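Local atomic coordinates of L-glyceraldehyde 3-phosphate reductase (Clostridium beijerinckii, PDB entry 6HG6), a protein that reduces aldehydes, furfural among them, with NADPH as cofactor, as a member of the aldo-keto reductase family. Residues Leu62-Gly67 with Thr96-Lys101; Thr87-Leu92 with Tyr131-Tyr136. All blocks are in the same frame, centred on the assembly; numbering follows the deposited sequence.

Contact 1: residues Leu62-Gly67 with Thr96-Lys101; sequences LANNYG and TKAGYK. With NDP (NADPH dihydro-nicotinamide-adenine-dinucleotide phosphate), chain B; EDO (1,2-ethanediol), chain F.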
loop_
_atom_site.group_PDB
_atom_site.type_symbol
_atom_site.label_atom_id
_atom_site.label_comp_id
_atom_site.label_asym_id
_atom_site.label_seq_id
_atom_site.Cartn_x
_atom_site.Cartn_y
_atom_site.Cartn_z
ATOM N N LEU A 62 3.646 3.643 -5.370
ATOM C CA LEU A 62 4.671 3.138 -6.290
ATOM C C LEU A 62 5.904 2.739 -5.505
ATOM O O LEU A 62 5.967 2.897 -4.264
ATOM C CB LEU A 62 4.990 4.228 -7.305
ATOM C CG LEU A 62 3.833 4.548 -8.229
ATOM C CD1 LEU A 62 3.071 5.760 -7.678
ATOM C CD2 LEU A 62 4.345 4.798 -9.614
ATOM N N ALA A 63 6.849 2.184 -6.234
ATOM C CA ALA A 63 8.193 1.849 -5.764
ATOM C C ALA A 63 9.070 1.982 -7.001
ATOM O O ALA A 63 8.579 1.852 -8.156
ATOM C CB ALA A 63 8.326 0.450 -5.200
ATOM N N ASN A 64 10.339 2.186 -6.742
ATOM C CA ASN A 64 11.308 2.317 -7.843
ATOM C C ASN A 64 11.165 1.140 -8.814
ATOM O O ASN A 64 11.158 1.376 -10.043
ATOM C CB ASN A 64 12.739 2.512 -7.334
ATOM C CG ASN A 64 13.295 1.455 -6.406
ATOM O OD1 ASN A 64 12.644 0.435 -6.109
ATOM N ND2 ASN A 64 14.529 1.704 -5.973
ATOM N N ASN A 65 11.087 -0.079 -8.304
ATOM C CA ASN A 65 11.254 -1.293 -9.120
ATOM C C ASN A 65 9.929 -1.853 -9.635
ATOM O O ASN A 65 9.996 -2.910 -10.303
ATOM C CB ASN A 65 12.107 -2.341 -8.407
ATOM C CG ASN A 65 11.442 -2.993 -7.225
ATOM O OD1 ASN A 65 10.286 -2.709 -6.913
ATOM N ND2 ASN A 65 12.187 -3.855 -6.551
ATOM N N TYR A 66 8.807 -1.145 -9.473
ATOM C CA TYR A 66 7.523 -1.624 -10.036
ATOM C C TYR A 66 7.546 -1.581 -11.552
ATOM O O TYR A 66 8.063 -0.602 -12.170
ATOM C CB TYR A 66 6.334 -0.826 -9.516
ATOM C CG TYR A 66 6.043 -1.005 -8.057
ATOM C CD1 TYR A 66 6.699 -1.954 -7.291
ATOM C CD2 TYR A 66 4.953 -0.373 -7.485
ATOM C CE1 TYR A 66 6.356 -2.189 -5.967
ATOM C CE2 TYR A 66 4.630 -0.563 -6.148
ATOM C CZ TYR A 66 5.336 -1.474 -5.375
ATOM O OH TYR A 66 5.054 -1.668 -4.030
ATOM N N GLY A 67 7.001 -2.636 -12.149
ATOM C CA GLY A 67 6.898 -2.833 -13.602
ATOM C C GLY A 67 6.195 -4.166 -13.854
ATOM O O GLY A 67 5.068 -4.353 -13.417
ATOM N N THR A 96 6.897 6.656 -3.184
ATOM C CA THR A 96 7.820 5.702 -3.830
ATOM C C THR A 96 8.725 5.139 -2.727
ATOM O O THR A 96 8.561 5.506 -1.538
ATOM C CB THR A 96 8.571 6.288 -5.027
ATOM O OG1 THR A 96 9.098 5.133 -5.698
ATOM C CG2 THR A 96 9.647 7.265 -4.612
ATOM N N LYS A 97 9.599 4.231 -3.102
ATOM C CA LYS A 97 10.402 3.449 -2.161
ATOM C C LYS A 97 11.721 3.080 -2.824
ATOM O O LYS A 97 11.804 3.046 -4.051
ATOM C CB LYS A 97 9.674 2.147 -1.770
ATOM C CG LYS A 97 8.164 2.257 -1.637
ATOM C CD LYS A 97 7.551 0.988 -1.028
ATOM C CE LYS A 97 6.049 1.023 -0.914
ATOM N NZ LYS A 97 5.441 0.837 -2.251
ATOM N N ALA A 98 12.683 2.782 -1.971
ATOM C CA ALA A 98 13.981 2.203 -2.340
ATOM C C ALA A 98 14.354 1.212 -1.240
ATOM O O ALA A 98 14.123 1.507 -0.021
ATOM C CB ALA A 98 15.003 3.303 -2.470
ATOM N N GLY A 99 14.879 0.063 -1.623
ATOM C CA GLY A 99 15.347 -0.932 -0.639
ATOM C C GLY A 99 15.405 -2.346 -1.166
ATOM O O GLY A 99 16.143 -3.174 -0.578
ATOM N N TYR A 100 14.673 -2.634 -2.245
ATOM C CA TYR A 100 14.769 -3.889 -3.010
ATOM C C TYR A 100 15.650 -3.634 -4.231
ATOM O O TYR A 100 16.159 -2.512 -4.414
ATOM C CB TYR A 100 13.391 -4.464 -3.396
ATOM C CG TYR A 100 12.715 -5.242 -2.286
ATOM C CD1 TYR A 100 13.141 -6.510 -1.941
ATOM C CD2 TYR A 100 11.660 -4.703 -1.566
ATOM C CE1 TYR A 100 12.497 -7.266 -0.965
ATOM C CE2 TYR A 100 11.023 -5.423 -0.559
ATOM C CZ TYR A 100 11.468 -6.689 -0.242
ATOM O OH TYR A 100 10.848 -7.396 0.745
ATOM N N LYS A 101 15.831 -4.659 -5.051
ATOM C CA LYS A 101 16.801 -4.572 -6.161
ATOM C C LYS A 101 16.205 -3.690 -7.252
ATOM O O LYS A 101 15.063 -3.955 -7.705
ATOM C CB LYS A 101 17.190 -5.920 -6.724
ATOM C CG LYS A 101 18.281 -5.803 -7.780
ATOM C CD LYS A 101 18.738 -7.125 -8.225
ATOM C CE LYS A 101 19.832 -7.008 -9.245
ATOM N NZ LYS A 101 20.413 -8.332 -9.480
HETATM P PA NDP B . -4.334 -7.338 -3.856
HETATM O O1A NDP B . -4.038 -8.387 -2.836
HETATM O O2A NDP B . -5.412 -6.311 -3.721
HETATM O O5B NDP B . -4.434 -8.015 -5.312
HETATM C C5B NDP B . -4.737 -7.183 -6.464
HETATM C C4B NDP B . -5.171 -8.058 -7.611
HETATM O O4B NDP B . -6.296 -8.859 -7.165
HETATM C C3B NDP B . -5.664 -7.344 -8.878
HETATM O O3B NDP B . -4.622 -7.036 -9.800
HETATM C C2B NDP B . -6.622 -8.383 -9.446
HETATM O O2B NDP B . -5.829 -9.375 -10.092
HETATM C C1B NDP B . -7.259 -8.959 -8.187
HETATM N N9A NDP B . -8.455 -8.274 -7.712
HETATM C C8A NDP B . -8.545 -7.000 -7.208
HETATM N N7A NDP B . -9.751 -6.682 -6.806
HETATM C C5A NDP B . -10.507 -7.817 -7.058
HETATM C C6A NDP B . -11.868 -8.116 -6.851
HETATM N N6A NDP B . -12.737 -7.260 -6.321
HETATM N N1A NDP B . -12.301 -9.354 -7.206
HETATM C C2A NDP B . -11.418 -10.211 -7.737
HETATM N N3A NDP B . -10.118 -10.043 -7.970
HETATM C C4A NDP B . -9.716 -8.812 -7.605
HETATM O O3 NDP B . -3.004 -6.430 -4.008
HETATM P PN NDP B . -1.549 -6.637 -4.640
HETATM O O1N NDP B . -1.659 -6.348 -6.100
HETATM O O2N NDP B . -0.926 -7.915 -4.177
HETATM O O5D NDP B . -0.765 -5.422 -3.926
HETATM C C5D NDP B . -1.416 -4.125 -3.896
HETATM C C4D NDP B . -0.365 -3.046 -3.785
HETATM O O4D NDP B . 0.373 -3.227 -2.563
HETATM C C3D NDP B . 0.728 -3.044 -4.850
HETATM O O3D NDP B . 0.248 -2.475 -6.059
HETATM C C2D NDP B . 1.793 -2.203 -4.135
HETATM O O2D NDP B . 1.479 -0.838 -4.230
HETATM C C1D NDP B . 1.679 -2.687 -2.693
HETATM N N1N NDP B . 2.675 -3.739 -2.369
HETATM C C2N NDP B . 3.709 -3.455 -1.510
HETATM C C3N NDP B . 4.801 -4.268 -1.379
HETATM C C7N NDP B . 5.894 -3.878 -0.419
HETATM O O7N NDP B . 5.868 -2.778 0.164
HETATM N N7N NDP B . 6.888 -4.750 -0.254
HETATM C C4N NDP B . 4.835 -5.520 -2.213
HETATM C C5N NDP B . 3.586 -5.826 -2.942
HETATM C C6N NDP B . 2.565 -4.998 -2.929
HETATM P P2B NDP B . -6.478 -10.123 -11.370
HETATM O O1X NDP B . -7.493 -9.272 -12.107
HETATM O O2X NDP B . -5.280 -10.458 -12.245
HETATM O O3X NDP B . -7.103 -11.355 -10.733
HETATM C C1 EDO F . 3.065 -4.965 -15.791
HETATM O O1 EDO F . 2.264 -4.424 -16.769
HETATM C C2 EDO F . 2.377 -5.950 -14.953
HETATM O O2 EDO F . 2.944 -5.962 -13.672
HETATM O O HOH W 1 12.957 -0.926 -3.829
#
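Tyr66 and Lys97 meet at the C-terminal end of a TIM barrel, where the loop after strand 59-61 folds against strand 93-98 and its exit loop. With Asp61 and His138 close by, the pair fits the Asp-Tyr-Lys-His tetrad familiar from aldo-keto reductases. This buried half is dense. The lysine chain runs extended and bends only at its last torsion (chi4 75°), which swings NZ over the peptide of Leu62. It donates to Leu62 O at 2.9 Å from above the carbonyl plane and to Tyr66 OH at 3.1 Å, while Asp61 takes a salt bridge from the same nitrogen. Three oxygens thus fix the position of NZ. Ala63 CB sits over one face of the Tyr66 ring, toward its rim, and Tyr66 OH comes within 3.3 Å of C2D on the nicotinamide ribose of NADPH. One residue past Ala63, Asn64 N donates to Lys97 O at 3.2 Å, and Leu62 O also receives a CA-H...O contact from Thr96. The Thr96 hydroxyl turns to Glu74 of helix 72-85. Asn64 ND2 lies against Ala98 and is taken up by Ser119 and Tyr115.

Beyond the end of the strand the contact is looser. Asn64 OD1 reaches Tyr100 N through one water. Lys101 is exposed; its CB points away from the 62-67 loop and its amine pairs with Glu104. The link on this side is made by its backbone: Asn65 ND2 donates to Lys101 O at 3.1 Å, nearly straight at 165°, with the oxygen in the plane of the amide.

Contact 2: residues Thr87-Leu92 with Tyr131-Tyr136; sequences TYRDEL and YVDIFY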
loop_
_atom_site.group_PDB
_atom_site.type_symbol
_atom_site.label_atom_id
_atom_site.label_comp_id
_atom_site.label_asym_id
_atom_site.label_seq_id
_atom_site.Cartn_x
_atom_site.Cartn_y
_atom_site.Cartn_z
ATOM N N THR A 87 -2.923 18.263 -12.808
ATOM C CA THR A 87 -3.947 19.252 -12.415
ATOM C C THR A 87 -4.362 19.021 -10.947
ATOM O O THR A 87 -4.729 19.982 -10.209
ATOM C CB THR A 87 -5.169 19.036 -13.314
ATOM O OG1 THR A 87 -4.709 19.217 -14.659
ATOM C CG2 THR A 87 -6.336 19.945 -13.013
ATOM N N TYR A 88 -4.400 17.764 -10.538
ATOM C CA TYR A 88 -4.904 17.320 -9.222
ATOM C C TYR A 88 -3.773 16.928 -8.298
ATOM O O TYR A 88 -4.038 16.240 -7.297
ATOM C CB TYR A 88 -5.845 16.131 -9.437
ATOM C CG TYR A 88 -7.006 16.473 -10.323
ATOM C CD1 TYR A 88 -8.068 17.229 -9.861
ATOM C CD2 TYR A 88 -7.064 16.027 -11.640
ATOM C CE1 TYR A 88 -9.149 17.538 -10.676
ATOM C CE2 TYR A 88 -8.136 16.332 -12.469
ATOM C CZ TYR A 88 -9.182 17.091 -11.997
ATOM O OH TYR A 88 -10.252 17.376 -12.817
ATOM N N ARG A 89 -2.540 17.301 -8.607
ATOM C CA ARG A 89 -1.402 16.751 -7.826
ATOM C C ARG A 89 -1.532 17.086 -6.336
ATOM O O ARG A 89 -1.128 16.234 -5.496
ATOM C CB ARG A 89 -0.055 17.189 -8.400
ATOM C CG ARG A 89 1.126 16.432 -7.824
ATOM C CD ARG A 89 1.711 17.170 -6.663
ATOM N NE ARG A 89 2.779 16.357 -6.062
ATOM C CZ ARG A 89 2.604 15.372 -5.180
ATOM N NH1 ARG A 89 1.392 15.005 -4.799
ATOM N NH2 ARG A 89 3.645 14.725 -4.688
ATOM N N ASP A 90 -2.088 18.249 -5.995
ATOM C CA ASP A 90 -2.159 18.625 -4.560
ATOM C C ASP A 90 -3.311 17.884 -3.854
ATOM O O ASP A 90 -3.475 18.045 -2.666
ATOM C CB ASP A 90 -2.201 20.136 -4.432
ATOM C CG ASP A 90 -0.884 20.790 -4.794
ATOM O OD1 ASP A 90 0.124 20.094 -4.925
ATOM O OD2 ASP A 90 -0.904 22.034 -4.961
ATOM N N GLU A 91 -4.130 17.163 -4.600
ATOM C CA GLU A 91 -5.173 16.292 -4.046
ATOM C C GLU A 91 -4.666 14.859 -3.975
ATOM O O GLU A 91 -5.481 14.002 -3.562
ATOM C CB GLU A 91 -6.413 16.398 -4.912
ATOM C CG GLU A 91 -7.185 17.666 -4.674
ATOM C CD GLU A 91 -8.318 17.850 -5.659
ATOM O OE1 GLU A 91 -9.273 17.071 -5.604
ATOM O OE2 GLU A 91 -8.187 18.757 -6.507
ATOM N N LEU A 92 -3.436 14.574 -4.395
ATOM C CA LEU A 92 -2.961 13.173 -4.434
ATOM C C LEU A 92 -1.854 12.959 -3.428
ATOM O O LEU A 92 -1.072 13.856 -3.205
ATOM C CB LEU A 92 -2.449 12.822 -5.828
ATOM C CG LEU A 92 -3.471 12.919 -6.943
ATOM C CD1 LEU A 92 -2.823 12.625 -8.280
ATOM C CD2 LEU A 92 -4.650 12.004 -6.698
ATOM N N TYR A 131 8.568 16.394 -5.570
ATOM C CA TYR A 131 8.646 15.597 -4.347
ATOM C C TYR A 131 7.590 14.530 -4.385
ATOM O O TYR A 131 6.607 14.685 -5.068
ATOM C CB TYR A 131 8.473 16.447 -3.091
ATOM C CG TYR A 131 7.204 17.237 -3.038
ATOM C CD1 TYR A 131 6.030 16.708 -2.553
ATOM C CD2 TYR A 131 7.185 18.561 -3.455
ATOM C CE1 TYR A 131 4.872 17.450 -2.512
ATOM C CE2 TYR A 131 6.017 19.308 -3.423
ATOM C CZ TYR A 131 4.846 18.744 -2.965
ATOM O OH TYR A 131 3.698 19.490 -2.896
ATOM N N VAL A 132 7.844 13.483 -3.642
ATOM C CA VAL A 132 6.806 12.485 -3.333
ATOM C C VAL A 132 6.207 12.845 -1.958
ATOM O O VAL A 132 6.865 13.507 -1.113
ATOM C CB VAL A 132 7.333 11.048 -3.338
ATOM C CG1 VAL A 132 7.692 10.622 -4.750
ATOM C CG2 VAL A 132 8.476 10.830 -2.346
ATOM N N ASP A 133 4.994 12.421 -1.716
ATOM C CA ASP A 133 4.350 12.699 -0.404
ATOM C C ASP A 133 4.979 11.815 0.653
ATOM O O ASP A 133 5.168 12.315 1.771
ATOM C CB ASP A 133 2.842 12.516 -0.509
ATOM C CG ASP A 133 2.299 13.507 -1.527
ATOM O OD1 ASP A 133 2.095 14.676 -1.168
ATOM O OD2 ASP A 133 2.155 13.102 -2.704
ATOM N N ILE A 134 5.215 10.541 0.313
ATOM C CA ILE A 134 5.786 9.549 1.246
ATOM C C ILE A 134 6.944 8.894 0.539
ATOM O O ILE A 134 6.758 8.324 -0.549
ATOM C CB ILE A 134 4.744 8.525 1.747
ATOM C CG1 ILE A 134 3.492 9.212 2.302
ATOM C CG2 ILE A 134 5.429 7.636 2.769
ATOM C CD1 ILE A 134 2.309 8.251 2.477
ATOM N N PHE A 135 8.067 8.850 1.214
ATOM C CA PHE A 135 9.231 8.099 0.702
ATOM C C PHE A 135 9.574 7.011 1.708
ATOM O O PHE A 135 9.839 7.298 2.860
ATOM C CB PHE A 135 10.398 9.038 0.438
ATOM C CG PHE A 135 11.614 8.340 -0.113
ATOM C CD1 PHE A 135 11.523 7.511 -1.202
ATOM C CD2 PHE A 135 12.860 8.573 0.428
ATOM C CE1 PHE A 135 12.651 6.904 -1.737
ATOM C CE2 PHE A 135 13.995 8.008 -0.133
ATOM C CZ PHE A 135 13.888 7.154 -1.194
ATOM N N TYR A 136 9.607 5.771 1.234
ATOM C CA TYR A 136 9.803 4.609 2.111
ATOM C C TYR A 136 11.153 3.933 1.942
ATOM O O TYR A 136 11.618 3.810 0.805
ATOM C CB TYR A 136 8.853 3.496 1.705
ATOM C CG TYR A 136 7.401 3.681 2.043
ATOM C CD1 TYR A 136 6.516 4.238 1.135
ATOM C CD2 TYR A 136 6.899 3.153 3.210
ATOM C CE1 TYR A 136 5.158 4.281 1.384
ATOM C CE2 TYR A 136 5.552 3.219 3.501
ATOM C CZ TYR A 136 4.678 3.766 2.576
ATOM O OH TYR A 136 3.347 3.818 2.858
HETATM O O HOH W 2 1.217 18.383 -3.166
#
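Leu92 and Asp133 mark the nearest approach of the two backbones, still 8.4 Å from CA to CA, where a 3-10 segment ending at Glu91 faces the corner that the chain turns at residue 133. Across so wide a gap the joining falls to side chains reaching over, and one arginine does most of it. Arg89 starts with CG anti to the backbone N (chi1 -168°) and bends at chi2, which carries the guanidinium to Asp133, tip to tip. The grip is end-on: NH1 and NH2 both donate to the single oxygen Asp133 OD2, at 2.9 and 3.0 Å, in a salt bridge. Because the guanidinium and carboxylate planes stand 88° apart, the two bonds differ at the acceptor. NH1 meets the syn lone pair of OD2, whereas NH2 arrives from above the carboxylate plane. The same NH2 has a second acceptor in Tyr131 O at 3.0 Å, also close to the guanidinium plane, so three bonds fix how the flat group is turned. Tyr131 CE1 then lies over one face of it, 3.7 Å from NH2.

Further out, water mediates. Asp90 OD1 and Tyr131 OH do not bond directly but share one water, which donates to the carboxylate.

Asp133 OD2 also accepts from Ile94 N, tying the carboxylate directly to strand 93-98. The whole arrangement lies at the N-terminal end of the barrel strands, away from the cofactor: the 87-92 segment links helix 72-85 to strand 93-98, while Val132 leans on helix 113-127 and Tyr131 rests against Leu163 of the next strand, 162-168.

How the contacts relate
Followed from the N terminus, the chain passes 62-67, then 87-92, 96-101 and 131-136, so the two contacts cross. Contact 1 closes a loop that carries helix 72-85 from the second barrel strand to the third; before that loop ends, contact 2 has opened its own, which takes in strand 93-98 and helix 113-127 and closes on the fourth strand. Such overlapping closures illustrate how successive beta-alpha units interlock in a TIM barrel. Contact 1 ties the units together at the cofactor end, contact 2 at the far end. Between them, strands 93-98 and 132-137 pair in parallel, with probable hydrogen bonds between Thr96 N and Ile134 O and between Tyr136 N and Thr96 O.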